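Local coordinates for AHL synthase (Burkholderia glumae, PDB 3P2H), which probably catalyses formation of N-acyl-L-homoserine lactone quorum-sensing signals from fatty acyl-[acyl-carrier protein] and S-adenosyl-L-methionine, at residues Asp51-Leu56 with Ala68-Thr73; Ser119-Leu124 with Ala186-Pro191; Ile154-His159 with Ala181-Ala186. The protein carries 3 engineered substitutions. All coordinates share one frame; numbering follows the deposited sequence.

Interaction 1. Residues Asp51-Leu56 with Ala68-Thr73; sequences DTVYVL and ARLLPT
Val53-Val55 and Ala68-Leu70 lie side by side as antiparallel strands of a β-hairpin, their short axes 4.8 Å apart and inclined at 159°. Val53 and Leu70 are a hydrogen-bonded pair: Val53 N gives to Leu70 O at 3.1 Å, and Leu70 N returns to Val53 O at 2.8 Å. In the next such pair Val55 N gives to Ala68 O, while the return bond from Ala68 N to Val55 O is weak. On the face of these four residues, Val53 CB meets Leu70 CB at 3.8 Å and Val55 CB meets Ala68 CB at 3.9 Å. Branched valines suit this strand face, which packs against helix 120-133.

Tyr54 and Arg69, a non-hydrogen-bonded pair, occupy the opposite face and lie side by side, with Tyr54 CE1 4.0 Å from Arg69 CD. The methyl of Thr52, anti to its backbone N, covers one face of the tyrosine ring near the rim and touches Arg69 CG at 3.5 Å. Thr52 OG1 bonds to Tyr47 O and Arg49 N and also touches Leu71 CD2.

The hairpin thus separates an apolar face from one with polar ends. Asp48 receives Tyr54 OH and, with Asp45, bridges Arg69 NH1 near the methylthioadenosine pocket, where Arg102 lies close to Arg69 NH2.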
ATOM      1  N   ASP A  51      15.127  -1.785  -3.287  1.00 19.11           N
ATOM      2  CA  ASP A  51      14.672  -2.546  -2.125  1.00 19.41           C
ATOM      3  C   ASP A  51      13.166  -2.483  -1.854  1.00 17.65           C
ATOM      4  O   ASP A  51      12.659  -3.175  -0.971  1.00 16.38           O
ATOM      5  CB  ASP A  51      15.450  -2.103  -0.875  1.00 19.76           C
ATOM      6  CG  ASP A  51      15.101  -0.699  -0.429  1.00 21.99           C
ATOM      7  OD1 ASP A  51      14.465  -0.563   0.638  1.00 22.82           O
ATOM      8  OD2 ASP A  51      15.454   0.268  -1.138  1.00 19.43           O
ATOM      9  N   THR A  52      12.452  -1.666  -2.624  1.00 16.60           N
ATOM     10  CA  THR A  52      11.011  -1.530  -2.447  1.00 14.40           C
ATOM     11  C   THR A  52      10.316  -2.845  -2.773  1.00 14.77           C
ATOM     12  O   THR A  52      10.719  -3.551  -3.691  1.00 13.38           O
ATOM     13  CB  THR A  52      10.443  -0.428  -3.364  1.00 13.65           C
ATOM     14  OG1 THR A  52      11.103   0.811  -3.081  1.00 14.58           O
ATOM     15  CG2 THR A  52       8.951  -0.260  -3.137  1.00 10.94           C
ATOM     16  N   VAL A  53       9.282  -3.178  -2.006  1.00 13.77           N
ATOM     17  CA  VAL A  53       8.527  -4.408  -2.236  1.00 14.19           C
ATOM     18  C   VAL A  53       7.217  -4.027  -2.914  1.00 14.99           C
ATOM     19  O   VAL A  53       6.585  -3.043  -2.531  1.00 13.52           O
ATOM     20  CB  VAL A  53       8.227  -5.146  -0.905  1.00 16.62           C
ATOM     21  CG1 VAL A  53       7.343  -6.360  -1.157  1.00 16.24           C
ATOM     22  CG2 VAL A  53       9.535  -5.576  -0.257  1.00 16.06           C
ATOM     23  N   TYR A  54       6.821  -4.794  -3.928  1.00 14.31           N
ATOM     24  CA  TYR A  54       5.586  -4.502  -4.657  1.00 15.37           C
ATOM     25  C   TYR A  54       4.627  -5.679  -4.763  1.00 16.27           C
ATOM     26  O   TYR A  54       5.035  -6.839  -4.865  1.00 17.37           O
ATOM     27  CB  TYR A  54       5.893  -4.041  -6.083  1.00 14.19           C
ATOM     28  CG  TYR A  54       6.700  -2.774  -6.191  1.00 14.00           C
ATOM     29  CD1 TYR A  54       6.116  -1.527  -5.975  1.00 14.11           C
ATOM     30  CD2 TYR A  54       8.054  -2.825  -6.514  1.00 13.46           C
ATOM     31  CE1 TYR A  54       6.862  -0.357  -6.082  1.00 15.17           C
ATOM     32  CE2 TYR A  54       8.811  -1.667  -6.624  1.00 14.66           C
ATOM     33  CZ  TYR A  54       8.214  -0.438  -6.408  1.00 15.36           C
ATOM     34  OH  TYR A  54       8.973   0.701  -6.522  1.00 15.95           O
ATOM     35  N   VAL A  55       3.341  -5.357  -4.755  1.00 16.12           N
ATOM     36  CA  VAL A  55       2.301  -6.352  -4.901  1.00 15.25           C
ATOM     37  C   VAL A  55       1.507  -5.936  -6.133  1.00 16.04           C
ATOM     38  O   VAL A  55       1.109  -4.780  -6.247  1.00 15.77           O
ATOM     39  CB  VAL A  55       1.340  -6.373  -3.688  1.00 17.50           C
ATOM     40  CG1 VAL A  55       0.246  -7.426  -3.909  1.00 15.19           C
ATOM     41  CG2 VAL A  55       2.110  -6.655  -2.407  1.00 16.16           C
ATOM     42  N   LEU A  56       1.306  -6.861  -7.066  1.00 15.70           N
ATOM     43  CA  LEU A  56       0.524  -6.569  -8.266  1.00 15.95           C
ATOM     44  C   LEU A  56      -0.611  -7.578  -8.359  1.00 15.88           C
ATOM     45  O   LEU A  56      -0.414  -8.764  -8.112  1.00 14.99           O
ATOM     46  CB  LEU A  56       1.371  -6.679  -9.544  1.00 18.24           C
ATOM     47  CG  LEU A  56       2.653  -5.866  -9.732  1.00 20.34           C
ATOM     48  CD1 LEU A  56       2.996  -5.831 -11.214  1.00 20.32           C
ATOM     49  CD2 LEU A  56       2.470  -4.459  -9.217  1.00 23.23           C
ATOM     50  N   ALA A  68       0.298  -2.285  -4.854  1.00 13.68           N
ATOM     51  CA  ALA A  68       0.610  -1.891  -3.492  1.00 15.05           C
ATOM     52  C   ALA A  68       2.120  -1.782  -3.363  1.00 15.17           C
ATOM     53  O   ALA A  68       2.867  -2.460  -4.068  1.00 15.28           O
ATOM     54  CB  ALA A  68       0.068  -2.906  -2.500  1.00 15.16           C
ATOM     55  N   ARG A  69       2.556  -0.907  -2.470  1.00 15.05           N
ATOM     56  CA  ARG A  69       3.972  -0.686  -2.235  1.00 15.85           C
ATOM     57  C   ARG A  69       4.247  -0.893  -0.755  1.00 15.38           C
ATOM     58  O   ARG A  69       3.507  -0.393   0.088  1.00 14.42           O
ATOM     59  CB  ARG A  69       4.347   0.743  -2.650  1.00 14.65           C
ATOM     60  CG  ARG A  69       5.801   1.087  -2.441  1.00 16.25           C
ATOM     61  CD  ARG A  69       6.199   2.326  -3.226  1.00 14.90           C
ATOM     62  NE  ARG A  69       5.693   3.563  -2.640  1.00 13.64           N
ATOM     63  CZ  ARG A  69       5.910   4.767  -3.155  1.00 14.02           C
ATOM     64  NH1 ARG A  69       6.615   4.889  -4.270  1.00 13.49           N
ATOM     65  NH2 ARG A  69       5.449   5.847  -2.543  1.00 10.51           N
ATOM     66  N   LEU A  70       5.301  -1.643  -0.449  1.00 14.64           N
ATOM     67  CA  LEU A  70       5.680  -1.910   0.935  1.00 15.19           C
ATOM     68  C   LEU A  70       7.103  -1.432   1.196  1.00 15.42           C
ATOM     69  O   LEU A  70       8.017  -1.728   0.426  1.00 14.97           O
ATOM     70  CB  LEU A  70       5.574  -3.410   1.238  1.00 14.69           C
ATOM     71  CG  LEU A  70       4.147  -3.960   1.356  1.00 15.13           C
ATOM     72  CD1 LEU A  70       4.177  -5.474   1.435  1.00 15.54           C
ATOM     73  CD2 LEU A  70       3.490  -3.380   2.590  1.00 15.25           C
ATOM     74  N   LEU A  71       7.277  -0.685   2.281  1.00 15.46           N
ATOM     75  CA  LEU A  71       8.583  -0.158   2.666  1.00 15.17           C
ATOM     76  C   LEU A  71       8.811  -0.342   4.155  1.00 14.75           C
ATOM     77  O   LEU A  71       7.888  -0.203   4.946  1.00 14.45           O
ATOM     78  CB  LEU A  71       8.674   1.337   2.349  1.00 17.31           C
ATOM     79  CG  LEU A  71       8.665   1.799   0.892  1.00 18.03           C
ATOM     80  CD1 LEU A  71       8.491   3.315   0.855  1.00 18.47           C
ATOM     81  CD2 LEU A  71       9.961   1.371   0.207  1.00 18.16           C
ATOM     82  N   PRO A  72      10.050  -0.663   4.558  1.00 14.80           N
ATOM     83  CA  PRO A  72      10.332  -0.839   5.982  1.00 13.42           C
ATOM     84  C   PRO A  72      10.470   0.555   6.588  1.00 13.79           C
ATOM     85  O   PRO A  72      11.011   1.456   5.946  1.00 13.76           O
ATOM     86  CB  PRO A  72      11.655  -1.603   5.975  1.00 15.17           C
ATOM     87  CG  PRO A  72      12.352  -1.029   4.783  1.00 15.43           C
ATOM     88  CD  PRO A  72      11.242  -0.957   3.740  1.00 14.15           C
ATOM     89  N   THR A  73       9.988   0.750   7.810  1.00 13.13           N
ATOM     90  CA  THR A  73      10.094   2.071   8.419  1.00 12.97           C
ATOM     91  C   THR A  73      11.512   2.412   8.872  1.00 14.00           C
ATOM     92  O   THR A  73      11.795   3.562   9.216  1.00 13.32           O
ATOM     93  CB  THR A  73       9.143   2.224   9.612  1.00 13.69           C
ATOM     94  OG1 THR A  73       9.351   1.151  10.535  1.00 13.75           O
ATOM     95  CG2 THR A  73       7.693   2.240   9.134  1.00 12.59           C
TER

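Interaction 2. Residues Ser119-Leu124 with Ala186-Pro191; sequences SVRPML and ALDLDP
Ala186 meets Arg121 through its backbone: Ala186 O lies at the edge of the Arg121 guanidinium, 3.0 Å from NH1, in a weak hydrogen bond with an angle of 129° at the hydrogen. The arginine chain bends at chi3 (86°), which turns NE out of the line of the preceding carbons. A cation beside a carbonyl at the C-terminal end of a helix is probably favourable.

Leu187 supplies the apolar part. Its side chain slides past that of Arg121 in the opposite direction, with Leu187 CD2 4.2 Å from Arg121 CG, and the same methyl lies 4.2 Å from Leu124 CD2. Leucine fits here because its branched end is buried against helix 120-133, where Ala125 and Val128 also touch it.

Asp188 then adds a long, weak salt bridge, Asp188 OD1 to Arg121 NH2 at 3.4 Å. The carboxylate comes to the guanidinium edge with its plane turned 86° from the guanidinium plane, and as Asp188 is exposed to solvent, the pull is probably modest.

Asp188 is also the first residue to leave helical geometry, with positive phi, in a Schellman motif. The contact is therefore a helix C-terminus docked against the N-terminal part of helix 120-133, with Leu187 apolar against that helix and the Arg121-Asp188 pair toward solvent.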
ATOM      1  N   SER A 119     -12.122  -6.901  -4.200  1.00 31.50           N
ATOM      2  CA  SER A 119     -10.897  -6.707  -4.970  1.00 29.35           C
ATOM      3  C   SER A 119      -9.818  -6.240  -4.019  1.00 27.32           C
ATOM      4  O   SER A 119      -8.660  -6.659  -4.101  1.00 27.79           O
ATOM      5  CB  SER A 119     -11.106  -5.640  -6.037  1.00 30.03           C
ATOM      6  OG  SER A 119     -12.189  -5.973  -6.881  1.00 34.88           O
ATOM      7  N   VAL A 120     -10.206  -5.352  -3.115  1.00 25.04           N
ATOM      8  CA  VAL A 120      -9.286  -4.814  -2.132  1.00 23.69           C
ATOM      9  C   VAL A 120      -8.753  -5.927  -1.240  1.00 21.86           C
ATOM     10  O   VAL A 120      -7.556  -5.992  -0.955  1.00 20.74           O
ATOM     11  CB  VAL A 120      -9.984  -3.752  -1.252  1.00 23.53           C
ATOM     12  CG1 VAL A 120      -9.102  -3.387  -0.057  1.00 23.26           C
ATOM     13  CG2 VAL A 120     -10.293  -2.518  -2.083  1.00 22.85           C
ATOM     14  N   ARG A 121      -9.643  -6.820  -0.822  1.00 19.78           N
ATOM     15  CA  ARG A 121      -9.251  -7.902   0.074  1.00 19.75           C
ATOM     16  C   ARG A 121      -8.027  -8.717  -0.343  1.00 18.10           C
ATOM     17  O   ARG A 121      -7.074  -8.832   0.427  1.00 16.69           O
ATOM     18  CB  ARG A 121     -10.431  -8.840   0.334  1.00 20.08           C
ATOM     19  CG  ARG A 121     -10.267  -9.630   1.627  1.00 23.73           C
ATOM     20  CD  ARG A 121     -11.508 -10.441   1.966  1.00 27.28           C
ATOM     21  NE  ARG A 121     -11.493 -11.734   1.302  1.00 32.25           N
ATOM     22  CZ  ARG A 121     -11.022 -12.854   1.849  1.00 33.64           C
ATOM     23  NH1 ARG A 121     -10.530 -12.851   3.083  1.00 34.44           N
ATOM     24  NH2 ARG A 121     -11.020 -13.976   1.150  1.00 36.15           N
ATOM     25  N   PRO A 122      -8.031  -9.294  -1.556  1.00 17.20           N
ATOM     26  CA  PRO A 122      -6.868 -10.085  -1.979  1.00 17.30           C
ATOM     27  C   PRO A 122      -5.574  -9.270  -2.024  1.00 16.49           C
ATOM     28  O   PRO A 122      -4.505  -9.767  -1.663  1.00 15.08           O
ATOM     29  CB  PRO A 122      -7.289 -10.626  -3.347  1.00 18.26           C
ATOM     30  CG  PRO A 122      -8.262  -9.583  -3.850  1.00 19.38           C
ATOM     31  CD  PRO A 122      -9.054  -9.243  -2.616  1.00 18.15           C
ATOM     32  N   MET A 123      -5.679  -8.014  -2.451  1.00 16.53           N
ATOM     33  CA  MET A 123      -4.512  -7.144  -2.514  1.00 16.77           C
ATOM     34  C   MET A 123      -3.963  -6.919  -1.106  1.00 16.70           C
ATOM     35  O   MET A 123      -2.759  -6.972  -0.882  1.00 16.40           O
ATOM     36  CB  MET A 123      -4.878  -5.802  -3.155  1.00 16.53           C
ATOM     37  CG  MET A 123      -5.037  -5.848  -4.669  1.00 16.20           C
ATOM     38  SD  MET A 123      -3.538  -6.407  -5.526  1.00 15.44           S
ATOM     39  CE  MET A 123      -2.329  -5.274  -4.858  1.00 15.25           C
ATOM     40  N   LEU A 124      -4.857  -6.672  -0.158  1.00 17.08           N
ATOM     41  CA  LEU A 124      -4.446  -6.447   1.219  1.00 17.30           C
ATOM     42  C   LEU A 124      -3.842  -7.715   1.817  1.00 17.56           C
ATOM     43  O   LEU A 124      -2.809  -7.662   2.491  1.00 18.72           O
ATOM     44  CB  LEU A 124      -5.643  -6.000   2.060  1.00 17.79           C
ATOM     45  CG  LEU A 124      -5.346  -5.543   3.493  1.00 17.95           C
ATOM     46  CD1 LEU A 124      -4.298  -4.433   3.489  1.00 17.55           C
ATOM     47  CD2 LEU A 124      -6.638  -5.052   4.136  1.00 17.59           C
ATOM     48  N   ALA A 186      -9.272 -12.420   9.223  1.00 16.31           N
ATOM     49  CA  ALA A 186     -10.102 -11.697   8.265  1.00 17.35           C
ATOM     50  C   ALA A 186      -9.580 -11.819   6.833  1.00 18.07           C
ATOM     51  O   ALA A 186     -10.348 -11.721   5.876  1.00 18.64           O
ATOM     52  CB  ALA A 186     -10.187 -10.233   8.658  1.00 17.57           C
ATOM     53  N   LEU A 187      -8.275 -12.033   6.695  1.00 17.10           N
ATOM     54  CA  LEU A 187      -7.647 -12.143   5.381  1.00 18.05           C
ATOM     55  C   LEU A 187      -7.369 -13.586   4.965  1.00 19.23           C
ATOM     56  O   LEU A 187      -6.779 -13.822   3.917  1.00 18.18           O
ATOM     57  CB  LEU A 187      -6.339 -11.344   5.365  1.00 15.70           C
ATOM     58  CG  LEU A 187      -6.502  -9.844   5.637  1.00 14.48           C
ATOM     59  CD1 LEU A 187      -5.146  -9.190   5.854  1.00 14.52           C
ATOM     60  CD2 LEU A 187      -7.241  -9.207   4.477  1.00 12.78           C
ATOM     61  N   ASP A 188      -7.790 -14.540   5.794  1.00 20.49           N
ATOM     62  CA  ASP A 188      -7.586 -15.960   5.510  1.00 21.07           C
ATOM     63  C   ASP A 188      -6.119 -16.342   5.422  1.00 20.62           C
ATOM     64  O   ASP A 188      -5.728 -17.158   4.589  1.00 20.48           O
ATOM     65  CB  ASP A 188      -8.293 -16.343   4.210  1.00 23.75           C
ATOM     66  CG  ASP A 188      -9.777 -16.540   4.400  1.00 28.38           C
ATOM     67  OD1 ASP A 188     -10.519 -16.529   3.397  1.00 30.20           O
ATOM     68  OD2 ASP A 188     -10.202 -16.714   5.563  1.00 31.56           O
ATOM     69  N   LEU A 189      -5.310 -15.754   6.290  1.00 19.98           N
ATOM     70  CA  LEU A 189      -3.885 -16.036   6.312  1.00 20.01           C
ATOM     71  C   LEU A 189      -3.516 -16.961   7.470  1.00 21.65           C
ATOM     72  O   LEU A 189      -4.279 -17.124   8.430  1.00 21.09           O
ATOM     73  CB  LEU A 189      -3.103 -14.730   6.424  1.00 19.60           C
ATOM     74  CG  LEU A 189      -3.385 -13.724   5.304  1.00 18.62           C
ATOM     75  CD1 LEU A 189      -2.687 -12.405   5.607  1.00 17.62           C
ATOM     76  CD2 LEU A 189      -2.927 -14.302   3.973  1.00 17.07           C
ATOM     77  N   ASP A 190      -2.342 -17.569   7.362  1.00 21.99           N
ATOM     78  CA  ASP A 190      -1.838 -18.474   8.379  1.00 23.60           C
ATOM     79  C   ASP A 190      -1.792 -17.793   9.744  1.00 24.56           C
ATOM     80  O   ASP A 190      -1.057 -16.822   9.938  1.00 25.14           O
ATOM     81  CB  ASP A 190      -0.443 -18.947   7.976  1.00 26.08           C
ATOM     82  CG  ASP A 190       0.180 -19.855   8.999  1.00 28.08           C
ATOM     83  OD1 ASP A 190      -0.578 -20.494   9.760  1.00 28.48           O
ATOM     84  OD2 ASP A 190       1.426 -19.940   9.027  1.00 29.11           O
ATOM     85  N   PRO A 191      -2.573 -18.297  10.717  1.00 25.61           N
ATOM     86  CA  PRO A 191      -2.574 -17.686  12.047  1.00 24.76           C
ATOM     87  C   PRO A 191      -1.196 -17.659  12.701  1.00 24.94           C
ATOM     88  O   PRO A 191      -0.899 -16.779  13.508  1.00 23.65           O
ATOM     89  CB  PRO A 191      -3.588 -18.533  12.817  1.00 24.69           C
ATOM     90  CG  PRO A 191      -3.514 -19.854  12.144  1.00 25.62           C
ATOM     91  CD  PRO A 191      -3.445 -19.484  10.685  1.00 24.51           C
TER

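Interaction 3. Residues Ile154-His159 with Ala181-Ala186; sequences IGVHAH and AQTLAA
Ile154 touches Ala186 through its backbone, Ile154 O lying 3.7 Å from Ala186 CB. A water donates a hydrogen bond to Ile154 O at 2.9 Å and also sits beside Ala186 O, though that second contact is refined too short to be relied on.

Gly155 leaves the helical conformation with a positive phi of 105°, a backbone shape in which a side chain would crowd the carbonyl oxygen before it, and its bare backbone lets Ala186 CB approach Gly155 C to 3.6 Å. Small residues on both sides thus bring the two segments close. Gly155 O accepts a nearly straight bond from Gln182 NE2 at 2.9 Å, with 170° at the hydrogen. The oxygen lies in the amide plane of Gln182, but the donor stands above the plane of the glycine carbonyl. Gln182 reaches so far because its CG is anti to the backbone N (chi1 -173°) and the chain beyond is extended.

Val156 CB lies 3.8 Å from Thr183 OG1, and its CG1 faces Ala186 CB more loosely. A β-branched apolar residue suits this buried spot, where Leu124 and Leu187 also touch it.

His157 N donates to Thr183 OG1 at 2.8 Å. The same hydroxyl is bonded to Asp178 O, so threonine can receive from one backbone and give to another. Asp180 joins the two segments again, its OD2 bonded to His157 ND1 and its OD1 to Thr183 N. His157 centres an inverse gamma turn, spanned by a weak bond from Ala158 N to Val156 O.

In the fold, the first segment carries the chain from the end of helix 145-154 into strand 157-160. That strand pairs antiparallel with strand 170-178, whose end leads into helix 181-186, while Ile154 packs on Val120 and Arg121 of helix 120-133.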
ATOM      1  N   ILE A 154     -13.886  -5.261   5.680  1.00 19.37           N
ATOM      2  CA  ILE A 154     -13.179  -6.515   5.437  1.00 19.68           C
ATOM      3  C   ILE A 154     -12.903  -7.231   6.757  1.00 18.35           C
ATOM      4  O   ILE A 154     -12.775  -8.454   6.792  1.00 19.47           O
ATOM      5  CB  ILE A 154     -11.843  -6.278   4.677  1.00 19.50           C
ATOM      6  CG1 ILE A 154     -12.141  -5.816   3.248  1.00 18.91           C
ATOM      7  CG2 ILE A 154     -11.015  -7.555   4.651  1.00 20.47           C
ATOM      8  CD1 ILE A 154     -10.902  -5.546   2.415  1.00 19.70           C
ATOM      9  N   GLY A 155     -12.794  -6.470   7.841  1.00 17.90           N
ATOM     10  CA  GLY A 155     -12.581  -7.086   9.140  1.00 16.81           C
ATOM     11  C   GLY A 155     -11.208  -7.012   9.768  1.00 16.23           C
ATOM     12  O   GLY A 155     -11.020  -7.492  10.888  1.00 16.62           O
ATOM     13  N   VAL A 156     -10.245  -6.420   9.070  1.00 15.89           N
ATOM     14  CA  VAL A 156      -8.894  -6.315   9.613  1.00 14.77           C
ATOM     15  C   VAL A 156      -8.896  -5.369  10.801  1.00 14.56           C
ATOM     16  O   VAL A 156      -9.817  -4.581  10.958  1.00 16.56           O
ATOM     17  CB  VAL A 156      -7.899  -5.788   8.559  1.00 15.37           C
ATOM     18  CG1 VAL A 156      -7.937  -6.679   7.322  1.00 12.71           C
ATOM     19  CG2 VAL A 156      -8.230  -4.348   8.198  1.00 15.70           C
ATOM     20  N   HIS A 157      -7.871  -5.452  11.642  1.00 14.30           N
ATOM     21  CA  HIS A 157      -7.801  -4.570  12.791  1.00 14.92           C
ATOM     22  C   HIS A 157      -7.080  -3.298  12.396  1.00 15.04           C
ATOM     23  O   HIS A 157      -5.859  -3.192  12.501  1.00 15.33           O
ATOM     24  CB  HIS A 157      -7.083  -5.241  13.969  1.00 14.13           C
ATOM     25  CG  HIS A 157      -6.963  -4.366  15.181  1.00 14.67           C
ATOM     26  ND1 HIS A 157      -6.308  -4.767  16.326  1.00 12.94           N
ATOM     27  CD2 HIS A 157      -7.400  -3.104  15.421  1.00 15.12           C
ATOM     28  CE1 HIS A 157      -6.344  -3.791  17.216  1.00 14.12           C
ATOM     29  NE2 HIS A 157      -6.999  -2.770  16.693  1.00 15.12           N
ATOM     30  N   ALA A 158      -7.855  -2.333  11.930  1.00 15.46           N
ATOM     31  CA  ALA A 158      -7.312  -1.052  11.528  1.00 14.59           C
ATOM     32  C   ALA A 158      -7.705   0.001  12.560  1.00 15.85           C
ATOM     33  O   ALA A 158      -8.811  -0.031  13.105  1.00 15.58           O
ATOM     34  CB  ALA A 158      -7.853  -0.669  10.159  1.00 14.66           C
ATOM     35  N   HIS A 159      -6.790   0.921  12.838  1.00 14.65           N
ATOM     36  CA  HIS A 159      -7.052   2.004  13.774  1.00 14.79           C
ATOM     37  C   HIS A 159      -6.229   3.219  13.367  1.00 15.05           C
ATOM     38  O   HIS A 159      -5.169   3.095  12.756  1.00 15.26           O
ATOM     39  CB  HIS A 159      -6.768   1.589  15.233  1.00 15.33           C
ATOM     40  CG  HIS A 159      -5.397   1.040  15.470  1.00 12.67           C
ATOM     41  ND1 HIS A 159      -5.042  -0.250  15.139  1.00 14.83           N
ATOM     42  CD2 HIS A 159      -4.296   1.601  16.026  1.00 12.66           C
ATOM     43  CE1 HIS A 159      -3.784  -0.460  15.483  1.00 11.45           C
ATOM     44  NE2 HIS A 159      -3.308   0.648  16.022  1.00 14.75           N
ATOM     45  N   ALA A 181      -4.245 -11.664  15.305  1.00 17.69           N
ATOM     46  CA  ALA A 181      -5.157 -12.763  15.002  1.00 17.41           C
ATOM     47  C   ALA A 181      -6.367 -12.315  14.180  1.00 16.81           C
ATOM     48  O   ALA A 181      -6.756 -12.982  13.226  1.00 16.74           O
ATOM     49  CB  ALA A 181      -5.618 -13.432  16.300  1.00 19.09           C
ATOM     50  N   GLN A 182      -6.954 -11.181  14.548  1.00 16.21           N
ATOM     51  CA  GLN A 182      -8.120 -10.656  13.847  1.00 15.50           C
ATOM     52  C   GLN A 182      -7.832 -10.354  12.380  1.00 15.49           C
ATOM     53  O   GLN A 182      -8.568 -10.776  11.489  1.00 15.88           O
ATOM     54  CB  GLN A 182      -8.613  -9.374  14.522  1.00 14.72           C
ATOM     55  CG  GLN A 182      -9.928  -8.862  13.952  1.00 15.94           C
ATOM     56  CD  GLN A 182     -10.325  -7.505  14.512  1.00 17.25           C
ATOM     57  OE1 GLN A 182     -10.277  -7.280  15.718  1.00 16.20           O
ATOM     58  NE2 GLN A 182     -10.725  -6.600  13.633  1.00 17.63           N
ATOM     59  N   THR A 183      -6.770  -9.592  12.142  1.00 15.79           N
ATOM     60  CA  THR A 183      -6.380  -9.215  10.789  1.00 15.75           C
ATOM     61  C   THR A 183      -6.054 -10.440   9.945  1.00 16.28           C
ATOM     62  O   THR A 183      -6.509 -10.559   8.810  1.00 18.51           O
ATOM     63  CB  THR A 183      -5.160  -8.272  10.812  1.00 16.21           C
ATOM     64  OG1 THR A 183      -5.561  -6.986  11.305  1.00 14.39           O
ATOM     65  CG2 THR A 183      -4.567  -8.124   9.401  1.00 16.13           C
ATOM     66  N   LEU A 184      -5.267 -11.351  10.504  1.00 16.01           N
ATOM     67  CA  LEU A 184      -4.893 -12.565   9.789  1.00 16.08           C
ATOM     68  C   LEU A 184      -6.132 -13.394   9.438  1.00 16.73           C
ATOM     69  O   LEU A 184      -6.298 -13.825   8.298  1.00 16.08           O
ATOM     70  CB  LEU A 184      -3.918 -13.395  10.637  1.00 14.59           C
ATOM     71  CG  LEU A 184      -2.553 -12.757  10.935  1.00 14.17           C
ATOM     72  CD1 LEU A 184      -1.763 -13.615  11.911  1.00 12.57           C
ATOM     73  CD2 LEU A 184      -1.780 -12.578   9.635  1.00 16.05           C
ATOM     74  N   ALA A 185      -7.007 -13.612  10.416  1.00 16.83           N
ATOM     75  CA  ALA A 185      -8.220 -14.390  10.182  1.00 16.67           C
ATOM     76  C   ALA A 185      -9.099 -13.734   9.127  1.00 16.57           C
ATOM     77  O   ALA A 185      -9.618 -14.403   8.239  1.00 17.07           O
ATOM     78  CB  ALA A 185      -8.999 -14.554  11.481  1.00 18.48           C
ATOM     79  N   ALA A 186      -9.272 -12.420   9.223  1.00 16.31           N
ATOM     80  CA  ALA A 186     -10.102 -11.697   8.265  1.00 17.35           C
ATOM     81  C   ALA A 186      -9.580 -11.819   6.833  1.00 18.07           C
ATOM     82  O   ALA A 186     -10.348 -11.721   5.876  1.00 18.64           O
ATOM     83  CB  ALA A 186     -10.187 -10.233   8.658  1.00 17.57           C
TER
HETATM   84  O   HOH W   1     -12.592 -10.900   5.199  1.00 24.47           O

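How the interactions relate
Interaction 1 is the core contact, a backbone-bonded hairpin with mostly buried residues, whereas interactions 2 and 3 lie farther out and are partly buried. Interactions 2 and 3, their centres about 9 Å apart, share Ala186 and hold the same helix 181-186: one docks its C-terminal end on helix 120-133, the other ties its side to the loop before strand 157-160. Leu189 N and Leu184 O, 3.0 Å apart, probably bond within the helix end, closing it. Interaction 1 meets interaction 2 through apolar packing, Val55 CG1 on Met123 CE at 3.5 Å. Regular strand pairing in the centre thus gives way to side-chain-to-backbone bonds and a weak salt bridge toward solvent.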